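Local coordinates for protein lipolytic enzyme (Clostridium thermocellum, PDB 2VPT) that probably removes acetyl groups from xylan as the catalytic domain of a cellulosomal family 3 carbohydrate esterase, at residues Ser26-Leu40 / Tyr184-Ile196. Residues are numbered along the deposited sequence; the frame is centred on the assembly and turned at random.
Sequences SYRTELYRLLTQAGL and YKKIANIWYKYTI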
loop_
_atom_site.group_PDB
_atom_site.type_symbol
_atom_site.label_atom_id
_atom_site.label_comp_id
_atom_site.label_asym_id
_atom_site.label_seq_id
_atom_site.Cartn_x
_atom_site.Cartn_y
_atom_site.Cartn_z
ATOM N N SER A 26 0.180 -7.203 -5.418
ATOM C CA SER A 26 1.399 -7.876 -5.806
ATOM C C SER A 26 1.084 -9.259 -6.377
ATOM O O SER A 26 0.056 -9.441 -7.051
ATOM C CB SER A 26 2.334 -7.910 -4.570
ATOM O OG SER A 26 3.535 -8.629 -4.771
ATOM N N TYR A 27 1.976 -10.212 -6.151
ATOM C CA TYR A 27 1.751 -11.589 -6.540
ATOM C C TYR A 27 0.827 -12.306 -5.561
ATOM O O TYR A 27 0.474 -13.461 -5.781
ATOM C CB TYR A 27 3.093 -12.338 -6.642
ATOM C CG TYR A 27 3.832 -12.495 -5.326
ATOM C CD1 TYR A 27 3.569 -13.568 -4.493
ATOM C CD2 TYR A 27 4.786 -11.563 -4.912
ATOM C CE1 TYR A 27 4.208 -13.722 -3.283
ATOM C CE2 TYR A 27 5.434 -11.703 -3.687
ATOM C CZ TYR A 27 5.141 -12.786 -2.873
ATOM O OH TYR A 27 5.765 -12.988 -1.665
ATOM N N ARG A 28 0.503 -11.651 -4.449
ATOM C CA ARG A 28 -0.257 -12.293 -3.372
ATOM C C ARG A 28 -1.679 -12.643 -3.808
ATOM O O ARG A 28 -2.203 -13.689 -3.431
ATOM C CB ARG A 28 -0.243 -11.420 -2.112
ATOM C CG ARG A 28 1.164 -11.337 -1.493
ATOM C CD ARG A 28 1.299 -10.284 -0.428
ATOM N NE ARG A 28 1.317 -8.918 -0.943
ATOM C CZ ARG A 28 0.317 -8.036 -0.875
ATOM N NH1 ARG A 28 -0.877 -8.331 -0.367
ATOM N NH2 ARG A 28 0.508 -6.838 -1.378
ATOM N N THR A 29 -2.285 -11.797 -4.628
ATOM C CA THR A 29 -3.680 -12.039 -5.084
ATOM C C THR A 29 -3.773 -13.375 -5.818
ATOM O O THR A 29 -4.548 -14.261 -5.453
ATOM C CB THR A 29 -4.138 -10.909 -5.999
ATOM O OG1 THR A 29 -3.944 -9.666 -5.315
ATOM C CG2 THR A 29 -5.608 -11.067 -6.379
ATOM N N GLU A 30 -2.962 -13.538 -6.851
ATOM C CA GLU A 30 -3.026 -14.767 -7.652
ATOM C C GLU A 30 -2.441 -15.957 -6.899
ATOM O O GLU A 30 -2.944 -17.074 -6.999
ATOM C CB GLU A 30 -2.346 -14.550 -8.996
ATOM C CG GLU A 30 -2.329 -15.744 -9.945
ATOM C CD GLU A 30 -3.704 -16.155 -10.420
ATOM O OE1 GLU A 30 -4.643 -15.327 -10.386
ATOM O OE2 GLU A 30 -3.838 -17.326 -10.854
ATOM N N LEU A 31 -1.370 -15.755 -6.134
ATOM C CA LEU A 31 -0.779 -16.892 -5.455
ATOM C C LEU A 31 -1.721 -17.442 -4.388
ATOM O O LEU A 31 -1.811 -18.660 -4.212
ATOM C CB LEU A 31 0.582 -16.540 -4.843
ATOM C CG LEU A 31 1.341 -17.700 -4.200
ATOM C CD1 LEU A 31 1.603 -18.821 -5.204
ATOM C CD2 LEU A 31 2.648 -17.194 -3.627
ATOM N N TYR A 32 -2.444 -16.566 -3.686
ATOM C CA TYR A 32 -3.417 -17.030 -2.701
ATOM C C TYR A 32 -4.466 -17.918 -3.369
ATOM O O TYR A 32 -4.846 -18.952 -2.800
ATOM C CB TYR A 32 -4.086 -15.843 -1.996
ATOM C CG TYR A 32 -4.905 -16.250 -0.797
ATOM C CD1 TYR A 32 -4.305 -16.499 0.422
ATOM C CD2 TYR A 32 -6.276 -16.443 -0.902
ATOM C CE1 TYR A 32 -5.026 -16.904 1.518
ATOM C CE2 TYR A 32 -7.009 -16.838 0.185
ATOM C CZ TYR A 32 -6.396 -17.070 1.393
ATOM O OH TYR A 32 -7.108 -17.466 2.504
ATOM N N ARG A 33 -4.904 -17.520 -4.553
ATOM C CA ARG A 33 -5.848 -18.331 -5.340
ATOM C C ARG A 33 -5.259 -19.690 -5.661
ATOM O O ARG A 33 -5.893 -20.721 -5.427
ATOM C CB ARG A 33 -6.216 -17.650 -6.655
ATOM C CG ARG A 33 -7.071 -16.409 -6.507
ATOM C CD ARG A 33 -7.627 -15.929 -7.819
ATOM N NE ARG A 33 -8.644 -16.850 -8.337
ATOM C CZ ARG A 33 -9.429 -16.614 -9.391
ATOM N NH1 ARG A 33 -9.337 -15.482 -10.079
ATOM N NH2 ARG A 33 -10.312 -17.534 -9.762
ATOM N N LEU A 34 -4.040 -19.700 -6.206
ATOM C CA LEU A 34 -3.454 -20.960 -6.660
ATOM C C LEU A 34 -3.238 -21.917 -5.513
ATOM O O LEU A 34 -3.502 -23.111 -5.644
ATOM C CB LEU A 34 -2.125 -20.711 -7.386
ATOM C CG LEU A 34 -2.159 -19.919 -8.689
ATOM C CD1 LEU A 34 -0.758 -19.496 -9.155
ATOM C CD2 LEU A 34 -2.893 -20.704 -9.791
ATOM N N LEU A 35 -2.753 -21.418 -4.387
ATOM C CA LEU A 35 -2.477 -22.260 -3.239
ATOM C C LEU A 35 -3.759 -22.801 -2.624
ATOM O O LEU A 35 -3.816 -23.965 -2.222
ATOM C CB LEU A 35 -1.648 -21.521 -2.189
ATOM C CG LEU A 35 -0.225 -21.155 -2.603
ATOM C CD1 LEU A 35 0.401 -20.314 -1.491
ATOM C CD2 LEU A 35 0.615 -22.385 -2.911
ATOM N N THR A 36 -4.783 -21.960 -2.564
ATOM C CA THR A 36 -6.089 -22.391 -2.075
ATOM C C THR A 36 -6.696 -23.437 -3.010
ATOM O O THR A 36 -7.181 -24.468 -2.547
ATOM C CB THR A 36 -7.027 -21.196 -1.885
ATOM O OG1 THR A 36 -6.454 -20.288 -0.951
ATOM C CG2 THR A 36 -8.383 -21.639 -1.312
ATOM N N GLN A 37 -6.642 -23.201 -4.312
ATOM C CA GLN A 37 -7.122 -24.192 -5.289
ATOM C C GLN A 37 -6.403 -25.533 -5.170
ATOM O O GLN A 37 -6.996 -26.596 -5.433
ATOM C CB GLN A 37 -6.997 -23.658 -6.708
ATOM C CG GLN A 37 -7.962 -22.553 -7.024
ATOM C CD GLN A 37 -7.821 -22.033 -8.436
ATOM O OE1 GLN A 37 -8.819 -21.806 -9.134
ATOM N NE2 GLN A 37 -6.586 -21.859 -8.879
ATOM N N ALA A 38 -5.132 -25.498 -4.769
ATOM C CA ALA A 38 -4.346 -26.707 -4.571
ATOM C C ALA A 38 -4.735 -27.466 -3.305
ATOM O O ALA A 38 -4.198 -28.535 -3.042
ATOM C CB ALA A 38 -2.848 -26.350 -4.546
ATOM N N GLY A 39 -5.650 -26.916 -2.511
ATOM C CA GLY A 39 -6.126 -27.548 -1.294
ATOM C C GLY A 39 -5.421 -27.175 -0.013
ATOM O O GLY A 39 -5.608 -27.805 1.032
ATOM N N LEU A 40 -4.612 -26.120 -0.069
ATOM C CA LEU A 40 -3.892 -25.664 1.090
ATOM C C LEU A 40 -4.685 -24.598 1.823
ATOM O O LEU A 40 -5.422 -23.832 1.206
ATOM C CB LEU A 40 -2.531 -25.091 0.680
ATOM C CG LEU A 40 -1.575 -26.107 0.065
ATOM C CD1 LEU A 40 -0.349 -25.380 -0.479
ATOM C CD2 LEU A 40 -1.181 -27.160 1.080
ATOM N N TYR A 184 2.319 -9.532 -12.441
ATOM C CA TYR A 184 2.221 -10.139 -11.125
ATOM C C TYR A 184 1.631 -11.549 -11.161
ATOM O O TYR A 184 2.011 -12.401 -10.368
ATOM C CB TYR A 184 1.441 -9.257 -10.148
ATOM C CG TYR A 184 2.235 -8.114 -9.550
ATOM C CD1 TYR A 184 3.368 -8.365 -8.805
ATOM C CD2 TYR A 184 1.807 -6.803 -9.654
ATOM C CE1 TYR A 184 4.090 -7.331 -8.207
ATOM C CE2 TYR A 184 2.521 -5.765 -9.084
ATOM C CZ TYR A 184 3.667 -6.032 -8.360
ATOM O OH TYR A 184 4.393 -5.002 -7.756
ATOM N N LYS A 185 0.704 -11.797 -12.085
ATOM C CA LYS A 185 0.160 -13.138 -12.251
ATOM C C LYS A 185 1.221 -14.114 -12.716
ATOM O O LYS A 185 1.314 -15.213 -12.203
ATOM C CB LYS A 185 -1.018 -13.139 -13.228
ATOM C CG LYS A 185 -2.329 -12.720 -12.629
ATOM C CD LYS A 185 -3.447 -12.860 -13.646
ATOM C CE LYS A 185 -3.617 -14.259 -14.182
ATOM N NZ LYS A 185 -4.868 -14.326 -15.009
ATOM N N LYS A 186 2.042 -13.701 -13.675
ATOM C CA LYS A 186 3.172 -14.541 -14.093
ATOM C C LYS A 186 4.115 -14.844 -12.926
ATOM O O LYS A 186 4.585 -15.963 -12.750
ATOM C CB LYS A 186 3.959 -13.871 -15.221
ATOM C CG LYS A 186 3.222 -13.780 -16.566
ATOM C CD LYS A 186 4.150 -13.164 -17.629
ATOM C CE LYS A 186 3.496 -12.964 -18.982
ATOM N NZ LYS A 186 4.485 -12.486 -19.983
ATOM N N ILE A 187 4.398 -13.828 -12.114
ATOM C CA ILE A 187 5.262 -14.006 -10.954
ATOM C C ILE A 187 4.646 -14.973 -9.945
ATOM O O ILE A 187 5.309 -15.863 -9.440
ATOM C CB ILE A 187 5.571 -12.628 -10.312
ATOM C CG1 ILE A 187 6.474 -11.789 -11.231
ATOM C CG2 ILE A 187 6.163 -12.775 -8.906
ATOM C CD1 ILE A 187 7.880 -12.301 -11.381
ATOM N N ALA A 188 3.346 -14.821 -9.685
ATOM C CA ALA A 188 2.635 -15.743 -8.807
ATOM C C ALA A 188 2.772 -17.198 -9.266
ATOM O O ALA A 188 2.945 -18.101 -8.455
ATOM C CB ALA A 188 1.164 -15.373 -8.734
ATOM N N ASN A 189 2.682 -17.405 -10.574
ATOM C CA ASN A 189 2.822 -18.765 -11.109
ATOM C C ASN A 189 4.193 -19.368 -10.885
ATOM O O ASN A 189 4.309 -20.568 -10.650
ATOM C CB ASN A 189 2.346 -18.826 -12.554
ATOM C CG ASN A 189 0.818 -18.953 -12.622
ATOM O OD1 ASN A 189 0.106 -17.971 -12.649
ATOM N ND2 ASN A 189 0.327 -20.184 -12.559
ATOM N N ILE A 190 5.231 -18.525 -10.883
ATOM C CA ILE A 190 6.585 -19.003 -10.622
ATOM C C ILE A 190 6.766 -19.291 -9.125
ATOM O O ILE A 190 7.329 -20.310 -8.752
ATOM C CB ILE A 190 7.643 -18.031 -11.161
ATOM C CG1 ILE A 190 7.492 -17.842 -12.678
ATOM C CG2 ILE A 190 9.053 -18.527 -10.814
ATOM C CD1 ILE A 190 8.240 -16.657 -13.239
ATOM N N TRP A 191 6.269 -18.418 -8.241
ATOM C CA TRP A 191 6.264 -18.772 -6.832
ATOM C C TRP A 191 5.590 -20.131 -6.619
ATOM O O TRP A 191 6.084 -20.958 -5.857
ATOM C CB TRP A 191 5.507 -17.743 -5.983
ATOM C CG TRP A 191 6.246 -16.445 -5.687
ATOM C CD1 TRP A 191 6.050 -15.258 -6.301
ATOM C CD2 TRP A 191 7.267 -16.221 -4.695
ATOM N NE1 TRP A 191 6.881 -14.294 -5.762
ATOM C CE2 TRP A 191 7.628 -14.867 -4.770
ATOM C CE3 TRP A 191 7.900 -17.029 -3.747
ATOM C CZ2 TRP A 191 8.612 -14.304 -3.941
ATOM C CZ3 TRP A 191 8.874 -16.476 -2.930
ATOM C CH2 TRP A 191 9.209 -15.126 -3.026
ATOM N N TYR A 192 4.426 -20.333 -7.245
ATOM C CA TYR A 192 3.719 -21.597 -7.100
ATOM C C TYR A 192 4.613 -22.766 -7.519
ATOM O O TYR A 192 4.774 -23.721 -6.777
ATOM C CB TYR A 192 2.412 -21.570 -7.892
ATOM C CG TYR A 192 1.600 -22.846 -7.767
ATOM C CD1 TYR A 192 0.623 -22.976 -6.792
ATOM C CD2 TYR A 192 1.831 -23.921 -8.613
ATOM C CE1 TYR A 192 -0.118 -24.135 -6.676
ATOM C CE2 TYR A 192 1.089 -25.077 -8.512
ATOM C CZ TYR A 192 0.134 -25.184 -7.533
ATOM O OH TYR A 192 -0.609 -26.349 -7.432
ATOM N N LYS A 193 5.179 -22.662 -8.709
ATOM C CA LYS A 193 6.076 -23.707 -9.233
ATOM C C LYS A 193 7.139 -24.133 -8.224
ATOM O O LYS A 193 7.376 -25.320 -7.994
ATOM C CB LYS A 193 6.711 -23.225 -10.534
ATOM C CG LYS A 193 7.817 -24.126 -11.092
ATOM C CD LYS A 193 8.354 -23.573 -12.389
ATOM C CE LYS A 193 9.576 -24.360 -12.839
ATOM N NZ LYS A 193 10.144 -23.840 -14.086
ATOM N N TYR A 194 7.798 -23.146 -7.624
ATOM C CA TYR A 194 8.935 -23.411 -6.744
ATOM C C TYR A 194 8.568 -23.705 -5.293
ATOM O O TYR A 194 9.387 -24.206 -4.540
ATOM C CB TYR A 194 9.955 -22.251 -6.834
ATOM C CG TYR A 194 10.767 -22.266 -8.122
ATOM C CD1 TYR A 194 11.970 -22.956 -8.191
ATOM C CD2 TYR A 194 10.357 -21.587 -9.255
ATOM C CE1 TYR A 194 12.703 -22.992 -9.350
ATOM C CE2 TYR A 194 11.098 -21.620 -10.440
ATOM C CZ TYR A 194 12.277 -22.330 -10.474
ATOM O OH TYR A 194 13.043 -22.381 -11.627
ATOM N N THR A 195 7.324 -23.412 -4.886
ATOM C CA THR A 195 6.923 -23.613 -3.489
ATOM C C THR A 195 5.929 -24.736 -3.215
ATOM O O THR A 195 5.855 -25.222 -2.095
ATOM C CB THR A 195 6.312 -22.324 -2.873
ATOM O OG1 THR A 195 5.079 -22.001 -3.539
ATOM C CG2 THR A 195 7.316 -21.120 -2.941
ATOM N N ILE A 196 5.160 -25.142 -4.218
ATOM C CA ILE A 196 3.995 -26.002 -3.938
ATOM C C ILE A 196 4.358 -27.345 -3.283
ATOM O O ILE A 196 3.734 -27.761 -2.319
ATOM C CB ILE A 196 3.107 -26.198 -5.191
ATOM C CG1 ILE A 196 1.826 -26.962 -4.830
ATOM C CG2 ILE A 196 3.843 -26.928 -6.293
ATOM C CD1 ILE A 196 0.954 -26.295 -3.756
#
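Tyr27 lays its ring on the five-membered ring of Trp191 in a face-to-face stack, the centroids 3.9 Å apart and the planes tilted by 22°. Its CG stands between the backbone N and the carbonyl carbon (chi1 66°), which swings the phenol over the indole, Trp191 NE1 lying over the centre of the Tyr27 ring. A second aromatic contact is a CH-pi interaction: Ser26 CA sits 3.6 Å from the centroid of the Tyr184 ring, nearly on the ring normal. The flat ring can rest on the Ser26 backbone because CB points away from it; Ser26 OG hydrogen-bonds to Cys15 O and Tyr184 OH to Met19 O.

Helix 28-37 and the 184-196 part of helix 181-203, whose segment axes come within 8.0 Å at a crossing angle of -42°, pack side by side on one face of the parallel-stranded core of this SGNH-hydrolase fold; Trp191 also stacks on Phe88 of strand 86-90.

Most of the rest is apolar. Ala188 suits the close backbone approach to Tyr27 (CA to CA 4.8 Å), where a methyl takes little room; its CB also meets Glu30 CB at 3.6 Å. Leu31, being branched, serves two neighbours, CD2 touching Trp191 CB and CD1 Tyr192 CB. The broad Tyr192 ring spans a helical turn, from Leu34 CB, 3.6 Å from its CD1, to the Ala38 methyl at its edge. Long Ile196 extends CD1 to Leu40 CD1, 3.6 Å away. At the solvent-facing border Glu30 and Lys185 touch through their CG atoms, and Glu30 OE1 remains 4.7 Å from Lys185 NZ, probably a mild electrostatic attraction.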